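Local coordinates for toxin 2A (Paenibacillus larvae, PDB 5URP), which is an ADP-ribosyltransferase toxin and virulence factor that probably transfers ADP-ribose from NAD+ to a target protein of the host, at residues A[59-64]-A[182-187]; A[137-142]-A[199-204]. One frame throughout, in Å; residues are numbered along the deposited sequence.

Interaction 1 (A[59-64]-A[182-187]); sequences YTRNAS and ISYYPG
Thr60 and Arg61, in the last turn of helix 50-61, meet Ser183 and Tyr184 in the loop that joins strands 177-178 and 190-193 of the ADP-ribosyltransferase fold; this loop, where Ser183 starts an ST turn, probably corresponds to the ARTT (ADP-ribosylating toxin turn-turn) loop, which in relatives takes part in target recognition. The backbone N of Tyr184 donates to Thr60 OG1 at 2.8 Å, and at 175° the bond is almost straight. Thr60 OG1 sits between its own backbone N and carbonyl carbon (chi1 66°), where it reaches the loop while also bonding to Thr57 O one turn back, so two bonds grip this hydroxyl; Thr60 also touches Glu190, just beyond the loop. Beside Thr60, Arg61 lays its aliphatic chain across the Tyr184 ring. Arg61 CG stands over the ring centre, 3.6 Å from the centroid, a well-centred CH-pi contact, while Arg61 CB meets Tyr184 CG and Arg61 CD lies nearest Tyr184 CE1. The chain is extended from CG to NE, which lifts the guanidinium away from the ring face and out over its rim, with Tyr184 CE1 at the guanidinium edge, near its plane; the two planes are 76° apart, and any cation-pi attraction is long and weak. Tyr185 approaches differently, turning the edge of its ring to the carbonyl oxygens of Thr60 and Arg61, with Tyr185 CE2 3.3 Å from Thr60 O. Tyr184 turns an edge to this ring, its CD2 over one face near the rim. Further out, the ST turn is closed by Tyr185 N, which donates to Ser183 OG at 2.9 Å, and Ile182 O accepts a bond from Thr57 OG1. At the helix end a water donates to Arg61 O at 2.5 Å and is hydrogen-bonded to Tyr185 OH at 2.6 Å.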
loop_
_atom_site.group_PDB
_atom_site.type_symbol
_atom_site.label_atom_id
_atom_site.label_comp_id
_atom_site.label_asym_id
_atom_site.label_seq_id
_atom_site.Cartn_x
_atom_site.Cartn_y
_atom_site.Cartn_z
ATOM N N TYR A 59 -0.035 -14.572 -0.497
ATOM C CA TYR A 59 -0.434 -13.274 -1.000
ATOM C C TYR A 59 0.776 -12.506 -1.518
ATOM O O TYR A 59 0.735 -11.936 -2.612
ATOM C CB TYR A 59 -1.180 -12.489 0.117
ATOM C CG TYR A 59 -1.368 -11.032 -0.231
ATOM C CD1 TYR A 59 -2.455 -10.614 -0.981
ATOM C CD2 TYR A 59 -0.433 -10.074 0.150
ATOM C CE1 TYR A 59 -2.612 -9.277 -1.329
ATOM C CE2 TYR A 59 -0.568 -8.754 -0.227
ATOM C CZ TYR A 59 -1.664 -8.366 -0.951
ATOM O OH TYR A 59 -1.781 -7.053 -1.311
ATOM N N THR A 60 1.860 -12.457 -0.734
ATOM C CA THR A 60 3.025 -11.685 -1.168
ATOM C C THR A 60 3.652 -12.302 -2.412
ATOM O O THR A 60 4.279 -11.589 -3.200
ATOM C CB THR A 60 4.086 -11.564 -0.066
ATOM O OG1 THR A 60 4.666 -12.832 0.256
ATOM C CG2 THR A 60 3.538 -10.814 1.217
ATOM N N ARG A 61 3.491 -13.606 -2.592
ATOM C CA ARG A 61 4.059 -14.279 -3.768
ATOM C C ARG A 61 3.345 -13.856 -5.038
ATOM O O ARG A 61 3.968 -13.704 -6.088
ATOM C CB ARG A 61 3.958 -15.782 -3.563
ATOM C CG ARG A 61 4.472 -16.674 -4.701
ATOM C CD ARG A 61 4.340 -18.163 -4.340
ATOM N NE ARG A 61 4.684 -19.069 -5.427
ATOM C CZ ARG A 61 3.859 -19.350 -6.438
ATOM N NH1 ARG A 61 2.641 -18.768 -6.449
ATOM N NH2 ARG A 61 4.206 -20.174 -7.374
ATOM N N ASN A 62 2.035 -13.651 -4.956
ATOM C CA ASN A 62 1.252 -13.298 -6.127
ATOM C C ASN A 62 -0.031 -12.630 -5.613
ATOM O O ASN A 62 -1.032 -13.299 -5.360
ATOM C CB ASN A 62 0.949 -14.512 -6.967
ATOM C CG ASN A 62 0.249 -14.161 -8.228
ATOM O OD1 ASN A 62 0.307 -13.016 -8.694
ATOM N ND2 ASN A 62 -0.437 -15.140 -8.801
ATOM N N ALA A 63 0.025 -11.310 -5.463
ATOM C CA ALA A 63 -1.097 -10.577 -4.866
ATOM C C ALA A 63 -2.217 -10.271 -5.855
ATOM O O ALA A 63 -3.352 -10.021 -5.440
ATOM C CB ALA A 63 -0.581 -9.270 -4.269
ATOM N N SER A 64 -1.936 -10.272 -7.150
ATOM C CA SER A 64 -2.909 -9.755 -8.113
ATOM C C SER A 64 -4.213 -10.531 -8.170
ATOM O O SER A 64 -5.269 -9.887 -8.310
ATOM C CB SER A 64 -2.278 -9.710 -9.514
ATOM O OG SER A 64 -1.384 -8.623 -9.616
ATOM N N ILE A 182 8.095 -13.019 6.511
ATOM C CA ILE A 182 7.471 -14.178 5.873
ATOM C C ILE A 182 7.071 -13.894 4.433
ATOM O O ILE A 182 6.448 -14.737 3.786
ATOM C CB ILE A 182 6.268 -14.713 6.680
ATOM C CG1 ILE A 182 5.170 -13.644 6.832
ATOM C CG2 ILE A 182 6.732 -15.248 8.035
ATOM C CD1 ILE A 182 3.855 -14.213 7.427
ATOM N N SER A 183 7.526 -12.782 3.876
ATOM C CA SER A 183 7.176 -12.450 2.514
ATOM C C SER A 183 7.936 -13.352 1.556
ATOM O O SER A 183 9.052 -13.782 1.832
ATOM C CB SER A 183 7.553 -11.013 2.189
ATOM O OG SER A 183 7.259 -10.759 0.820
ATOM N N TYR A 184 7.314 -13.593 0.419
ATOM C CA TYR A 184 7.984 -14.274 -0.682
ATOM C C TYR A 184 9.100 -13.425 -1.289
ATOM O O TYR A 184 9.984 -13.982 -1.981
ATOM C CB TYR A 184 6.944 -14.631 -1.731
ATOM C CG TYR A 184 7.470 -15.559 -2.790
ATOM C CD1 TYR A 184 7.550 -16.906 -2.556
ATOM C CD2 TYR A 184 7.902 -15.081 -4.019
ATOM C CE1 TYR A 184 8.051 -17.783 -3.536
ATOM C CE2 TYR A 184 8.411 -15.922 -4.991
ATOM C CZ TYR A 184 8.485 -17.277 -4.754
ATOM O OH TYR A 184 8.968 -18.144 -5.691
ATOM N N TYR A 185 9.066 -12.102 -1.083
ATOM C CA TYR A 185 10.050 -11.151 -1.609
ATOM C C TYR A 185 10.682 -10.380 -0.453
ATOM O O TYR A 185 10.413 -9.183 -0.253
ATOM C CB TYR A 185 9.406 -10.199 -2.607
ATOM C CG TYR A 185 8.839 -10.872 -3.828
ATOM C CD1 TYR A 185 9.665 -11.339 -4.822
ATOM C CD2 TYR A 185 7.465 -11.041 -3.998
ATOM C CE1 TYR A 185 9.162 -11.954 -5.947
ATOM C CE2 TYR A 185 6.957 -11.625 -5.132
ATOM C CZ TYR A 185 7.804 -12.094 -6.100
ATOM O OH TYR A 185 7.355 -12.701 -7.269
ATOM N N PRO A 186 11.506 -11.044 0.344
ATOM C CA PRO A 186 12.209 -10.347 1.422
ATOM C C PRO A 186 13.057 -9.206 0.873
ATOM O O PRO A 186 13.728 -9.337 -0.153
ATOM C CB PRO A 186 13.070 -11.447 2.057
ATOM C CG PRO A 186 13.187 -12.514 1.003
ATOM C CD PRO A 186 11.871 -12.468 0.280
ATOM N N GLY A 187 13.028 -8.086 1.579
ATOM C CA GLY A 187 13.642 -6.853 1.153
ATOM C C GLY A 187 12.656 -5.805 0.699
ATOM O O GLY A 187 13.037 -4.632 0.585
HETATM O O HOH W 1 4.894 -12.378 -8.036
#

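Interaction 2 (A[137-142]-A[199-204]); sequences EFEGTM and YYIDNI
A type II beta turn from Phe138 to Thr141 leads out of helix 128-138 into edge strand 142-145 of the five-stranded mixed sheet, and it packs against the neighbouring strand 197-207. Gly140, at positive phi, fits the third place of the turn, and its N donates to Ile201 O at 2.8 Å. Ile201 N answers with a bond to Thr141 O, 3.0 Å long and 173° at the hydrogen, so Ile201 is held by both its backbone groups. Met142 and Tyr200 follow as an antiparallel non-hydrogen-bonded pair. With CG anti to its backbone N (chi1 177°), Tyr200 lays its ring alongside the turn and brings its OH to 3.4 Å from Gly140 CA. On the helix side, Phe138 CB touches Ile204 CD1 at 3.9 Å and Ile201 CD1 at 4.2 Å, forming a small apolar patch. Beyond it the extended Glu139 side chain runs next to Asn203 until Glu139 OE2 takes the N-H of Ile204 at 2.9 Å, on its anti lone pair. Lys135 NZ forms a salt bridge with the same oxygen and also bonds to Ile204 O. Asp202 and Asn203, both opposite Glu218, form a classic beta bulge here. The carboxylate thus serves as a backbone acceptor alongside this bulge, and the nearby lysine would be expected to favour its ionised form.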
loop_
_atom_site.group_PDB
_atom_site.type_symbol
_atom_site.label_atom_id
_atom_site.label_comp_id
_atom_site.label_asym_id
_atom_site.label_seq_id
_atom_site.Cartn_x
_atom_site.Cartn_y
_atom_site.Cartn_z
ATOM N N GLU A 137 -9.705 17.392 -8.898
ATOM C CA GLU A 137 -10.771 16.408 -8.719
ATOM C C GLU A 137 -10.602 15.565 -7.454
ATOM O O GLU A 137 -11.605 15.153 -6.868
ATOM C CB GLU A 137 -10.842 15.501 -9.954
ATOM C CG GLU A 137 -11.830 14.342 -9.865
ATOM C CD GLU A 137 -12.171 13.715 -11.235
ATOM O OE1 GLU A 137 -11.795 14.286 -12.285
ATOM O OE2 GLU A 137 -12.832 12.645 -11.259
ATOM N N PHE A 138 -9.365 15.298 -7.011
ATOM C CA PHE A 138 -9.116 14.305 -5.970
ATOM C C PHE A 138 -8.470 14.845 -4.708
ATOM O O PHE A 138 -8.537 14.176 -3.674
ATOM C CB PHE A 138 -8.242 13.161 -6.520
ATOM C CG PHE A 138 -8.958 12.324 -7.538
ATOM C CD1 PHE A 138 -9.816 11.311 -7.140
ATOM C CD2 PHE A 138 -8.797 12.578 -8.896
ATOM C CE1 PHE A 138 -10.492 10.563 -8.074
ATOM C CE2 PHE A 138 -9.477 11.839 -9.839
ATOM C CZ PHE A 138 -10.324 10.824 -9.433
ATOM N N GLU A 139 -7.826 16.001 -4.749
ATOM C CA GLU A 139 -7.322 16.580 -3.514
ATOM C C GLU A 139 -8.500 16.903 -2.608
ATOM O O GLU A 139 -9.522 17.432 -3.052
ATOM C CB GLU A 139 -6.519 17.841 -3.810
ATOM C CG GLU A 139 -5.201 17.931 -3.100
ATOM C CD GLU A 139 -4.427 19.205 -3.436
ATOM O OE1 GLU A 139 -4.966 20.328 -3.277
ATOM O OE2 GLU A 139 -3.263 19.081 -3.832
ATOM N N GLY A 140 -8.362 16.555 -1.338
ATOM C CA GLY A 140 -9.438 16.782 -0.395
ATOM C C GLY A 140 -10.573 15.798 -0.534
ATOM O O GLY A 140 -11.710 16.109 -0.164
ATOM N N THR A 141 -10.302 14.608 -1.047
ATOM C CA THR A 141 -11.304 13.562 -1.131
ATOM C C THR A 141 -10.750 12.295 -0.518
ATOM O O THR A 141 -9.533 12.113 -0.364
ATOM C CB THR A 141 -11.740 13.294 -2.563
ATOM O OG1 THR A 141 -10.717 12.543 -3.249
ATOM C CG2 THR A 141 -11.999 14.599 -3.284
ATOM N N MET A 142 -11.669 11.418 -0.131
ATOM C CA MET A 142 -11.310 10.105 0.379
ATOM C C MET A 142 -11.294 9.098 -0.760
ATOM O O MET A 142 -12.211 9.091 -1.584
ATOM C CB MET A 142 -12.309 9.682 1.458
ATOM C CG MET A 142 -11.803 8.606 2.373
ATOM S SD MET A 142 -13.237 8.156 3.408
ATOM C CE MET A 142 -13.003 9.321 4.704
ATOM N N TYR A 199 -8.454 6.254 2.717
ATOM C CA TYR A 199 -7.378 7.205 2.917
ATOM C C TYR A 199 -7.738 8.535 2.277
ATOM O O TYR A 199 -8.321 8.590 1.191
ATOM C CB TYR A 199 -6.032 6.637 2.405
ATOM C CG TYR A 199 -5.930 6.171 0.971
ATOM C CD1 TYR A 199 -6.442 4.941 0.565
ATOM C CD2 TYR A 199 -5.234 6.920 0.043
ATOM C CE1 TYR A 199 -6.301 4.499 -0.747
ATOM C CE2 TYR A 199 -5.076 6.477 -1.264
ATOM C CZ TYR A 199 -5.615 5.278 -1.649
ATOM O OH TYR A 199 -5.452 4.866 -2.945
ATOM N N TYR A 200 -7.382 9.599 2.972
ATOM C CA TYR A 200 -7.742 10.948 2.587
ATOM C C TYR A 200 -6.554 11.635 1.941
ATOM O O TYR A 200 -5.460 11.630 2.508
ATOM C CB TYR A 200 -8.198 11.739 3.813
ATOM C CG TYR A 200 -8.540 13.184 3.558
ATOM C CD1 TYR A 200 -9.781 13.561 3.040
ATOM C CD2 TYR A 200 -7.643 14.188 3.885
ATOM C CE1 TYR A 200 -10.082 14.883 2.810
ATOM C CE2 TYR A 200 -7.938 15.516 3.658
ATOM C CZ TYR A 200 -9.178 15.859 3.142
ATOM O OH TYR A 200 -9.501 17.168 2.935
ATOM N N ILE A 201 -6.793 12.260 0.790
ATOM C CA ILE A 201 -5.733 12.918 0.022
ATOM C C ILE A 201 -5.577 14.367 0.478
ATOM O O ILE A 201 -6.451 15.213 0.248
ATOM C CB ILE A 201 -6.005 12.827 -1.480
ATOM C CG1 ILE A 201 -6.008 11.343 -1.889
ATOM C CG2 ILE A 201 -4.883 13.547 -2.263
ATOM C CD1 ILE A 201 -6.384 11.113 -3.331
ATOM N N ASP A 202 -4.445 14.650 1.120
ATOM C CA ASP A 202 -4.085 15.999 1.542
ATOM C C ASP A 202 -3.465 16.817 0.409
ATOM O O ASP A 202 -3.718 18.021 0.310
ATOM C CB ASP A 202 -3.114 15.918 2.721
ATOM C CG ASP A 202 -3.754 15.323 3.958
ATOM O OD1 ASP A 202 -4.715 15.944 4.452
ATOM O OD2 ASP A 202 -3.315 14.242 4.419
ATOM N N ASN A 203 -2.657 16.197 -0.455
ATOM C CA ASN A 203 -1.953 16.970 -1.468
ATOM C C ASN A 203 -1.599 16.083 -2.654
ATOM O O ASN A 203 -1.280 14.906 -2.481
ATOM C CB ASN A 203 -0.686 17.590 -0.871
ATOM C CG ASN A 203 -0.133 18.706 -1.718
ATOM O OD1 ASN A 203 -0.709 19.782 -1.790
ATOM N ND2 ASN A 203 0.979 18.454 -2.362
ATOM N N ILE A 204 -1.682 16.661 -3.854
ATOM C CA ILE A 204 -1.213 16.030 -5.091
ATOM C C ILE A 204 -0.331 17.038 -5.818
ATOM O O ILE A 204 -0.741 18.184 -6.024
ATOM C CB ILE A 204 -2.385 15.596 -6.001
ATOM C CG1 ILE A 204 -3.219 14.491 -5.338
ATOM C CG2 ILE A 204 -1.866 15.119 -7.361
ATOM C CD1 ILE A 204 -4.487 14.130 -6.087
#

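The two contacts lie on opposite sides of the chain's centre, about 29 Å apart between centres, with nearest atoms about 12 Å apart. Both fasten the end of a helix, 50-61 in interaction 1 and 128-138 in interaction 2, but to different elements. Interaction 1 is a surface contact with a connecting loop of the three-stranded sheet: side chains do most of the work, through a threonine hydroxyl, a methylene over a tyrosine face and a bridging water. Interaction 2, partly buried, joins the turn leading into an edge strand to its neighbour in the five-stranded sheet; backbone bonds dominate, supplemented by isoleucines and one carboxylate. Along the chain the segments of the two contacts alternate.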